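Local coordinates for protein translation initiation factor eIF2B, subunit delta (Archaeoglobus fulgidus, PDB 1T5O) that probably interconverts 5-methylthioribose 1-phosphate and 5-methylthioribulose 1-phosphate, an isomerase step of methionine biosynthesis, and belongs to the eIF-2B alpha/beta/delta family, at residues S86-P89 / N93-V96. Numbering follows the deposited sequence.
Sequences STRP and NLFV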
ATOM      1  N   SER A  86      15.120  11.245 -26.753  1.00 49.34           N
ATOM      2  CA  SER A  86      15.992  10.241 -26.161  1.00 51.34           C
ATOM      3  C   SER A  86      15.850  10.179 -24.632  1.00 53.23           C
ATOM      4  O   SER A  86      16.289   9.213 -24.005  1.00 54.34           O
ATOM      5  CB  SER A  86      17.456  10.497 -26.551  1.00 50.80           C
ATOM      6  OG  SER A  86      18.013  11.616 -25.876  1.00 50.09           O
ATOM      7  N   THR A  87      15.233  11.192 -24.028  1.00 54.11           N
ATOM      8  CA  THR A  87      15.064  11.168 -22.579  1.00 55.97           C
ATOM      9  C   THR A  87      14.334   9.871 -22.253  1.00 56.75           C
ATOM     10  O   THR A  87      14.489   9.297 -21.173  1.00 57.23           O
ATOM     11  CB  THR A  87      14.236  12.362 -22.084  1.00 57.12           C
ATOM     12  OG1 THR A  87      12.912  12.275 -22.621  1.00 58.92           O
ATOM     13  CG2 THR A  87      14.882  13.679 -22.530  1.00 56.90           C
ATOM     14  N   ARG A  88      13.529   9.421 -23.207  1.00 57.06           N
ATOM     15  CA  ARG A  88      12.791   8.169 -23.098  1.00 57.41           C
ATOM     16  C   ARG A  88      12.158   7.912 -24.465  1.00 57.00           C
ATOM     17  O   ARG A  88      11.081   8.427 -24.780  1.00 56.59           O
ATOM     18  CB  ARG A  88      11.743   8.233 -21.982  1.00 58.75           C
ATOM     19  CG  ARG A  88      10.617   9.215 -22.159  1.00 60.40           C
ATOM     20  CD  ARG A  88       9.680   9.136 -20.958  1.00 62.19           C
ATOM     21  NE  ARG A  88      10.324   9.588 -19.725  1.00 63.35           N
ATOM     22  CZ  ARG A  88       9.768   9.517 -18.519  1.00 63.92           C
ATOM     23  NH1 ARG A  88       8.553   9.003 -18.369  1.00 64.71           N
ATOM     24  NH2 ARG A  88      10.418   9.981 -17.459  1.00 64.36           N
ATOM     25  N   PRO A  89      12.846   7.112 -25.300  1.00 56.10           N
ATOM     26  CA  PRO A  89      12.478   6.715 -26.666  1.00 56.09           C
ATOM     27  C   PRO A  89      11.100   6.094 -26.782  1.00 55.16           C
ATOM     28  O   PRO A  89      10.462   6.167 -27.829  1.00 55.43           O
ATOM     29  CB  PRO A  89      13.580   5.719 -27.051  1.00 55.79           C
ATOM     30  CG  PRO A  89      14.735   6.107 -26.168  1.00 56.91           C
ATOM     31  CD  PRO A  89      14.045   6.377 -24.862  1.00 56.37           C
ATOM     32  N   ASN A  93       3.780   9.937 -26.344  1.00 36.07           N
ATOM     33  CA  ASN A  93       3.287  11.311 -26.260  1.00 35.45           C
ATOM     34  C   ASN A  93       4.387  12.342 -26.357  1.00 33.89           C
ATOM     35  O   ASN A  93       4.235  13.381 -26.998  1.00 34.93           O
ATOM     36  CB  ASN A  93       2.498  11.465 -24.971  1.00 36.50           C
ATOM     37  CG  ASN A  93       1.265  10.607 -24.979  1.00 37.13           C
ATOM     38  OD1 ASN A  93       0.295  10.925 -25.655  1.00 37.45           O
ATOM     39  ND2 ASN A  93       1.309   9.483 -24.262  1.00 40.10           N
ATOM     40  N   LEU A  94       5.499  12.057 -25.708  1.00 34.40           N
ATOM     41  CA  LEU A  94       6.639  12.945 -25.769  1.00 36.48           C
ATOM     42  C   LEU A  94       7.087  12.975 -27.234  1.00 37.33           C
ATOM     43  O   LEU A  94       7.450  14.032 -27.764  1.00 37.87           O
ATOM     44  CB  LEU A  94       7.752  12.397 -24.884  1.00 37.59           C
ATOM     45  CG  LEU A  94       9.153  12.955 -25.072  1.00 37.43           C
ATOM     46  CD1 LEU A  94       9.134  14.479 -25.029  1.00 38.72           C
ATOM     47  CD2 LEU A  94      10.033  12.389 -23.968  1.00 38.71           C
ATOM     48  N   PHE A  95       7.052  11.810 -27.882  1.00 36.34           N
ATOM     49  CA  PHE A  95       7.434  11.692 -29.285  1.00 35.65           C
ATOM     50  C   PHE A  95       6.482  12.494 -30.164  1.00 34.56           C
ATOM     51  O   PHE A  95       6.913  13.203 -31.073  1.00 34.93           O
ATOM     52  CB  PHE A  95       7.399  10.223 -29.742  1.00 37.10           C
ATOM     53  CG  PHE A  95       7.633  10.039 -31.219  1.00 37.74           C
ATOM     54  CD1 PHE A  95       8.916   9.904 -31.722  1.00 40.45           C
ATOM     55  CD2 PHE A  95       6.561  10.038 -32.114  1.00 38.68           C
ATOM     56  CE1 PHE A  95       9.139   9.769 -33.109  1.00 41.90           C
ATOM     57  CE2 PHE A  95       6.760   9.910 -33.486  1.00 40.01           C
ATOM     58  CZ  PHE A  95       8.049   9.774 -33.991  1.00 40.85           C
ATOM     59  N   VAL A  96       5.188  12.373 -29.904  1.00 33.21           N
ATOM     60  CA  VAL A  96       4.199  13.083 -30.698  1.00 33.07           C
ATOM     61  C   VAL A  96       4.392  14.597 -30.593  1.00 34.01           C
ATOM     62  O   VAL A  96       4.364  15.307 -31.607  1.00 32.94           O
ATOM     63  CB  VAL A  96       2.768  12.678 -30.264  1.00 34.53           C
ATOM     64  CG1 VAL A  96       1.735  13.717 -30.718  1.00 32.70           C
ATOM     65  CG2 VAL A  96       2.439  11.325 -30.863  1.00 33.69           C
TER
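Thr87 and Arg88, in the loop that follows helix 70-85, face Leu94 in the first turn of helix 92-105. The two backbones come nearest at Arg88 and Leu94, whose CA atoms are 8.2 Å apart; no hydrogen bond joins the segments, and the contact is made mainly by the side chains of Thr87, Arg88 and Leu94. The buried Leu94 carries its side of the contact. Its CG lies anti to the backbone N (chi1 164°), which sends the isobutyl group out from the helix to the loop, and one branch, CD2, does the touching. CD2 approaches Thr87 OG1 to 3.2 Å, a close contact of methyl and hydroxyl, the two side chains slanting past each other. The same methyl lies 3.7 Å from Arg88 CG, here with the side chains roughly at right angles, so that leucine meets the aliphatic root of the arginine and not its guanidinium group. OG1 of Thr87 hydrogen-bonds to Leu84 O, near the end of helix 70-85. Thr87 and Arg88 also rest on Ile39 of helix 32-40. Arg88 is a predicted substrate-binding residue, its side chain about 7 Å from that of Arg45 and about 9 Å from that of Asp234, the probable proton donor. Leu94 of the second helix thus packs back on the loop connecting two helices, at the base of an arginine of the probable substrate site of this MtnA-family enzyme.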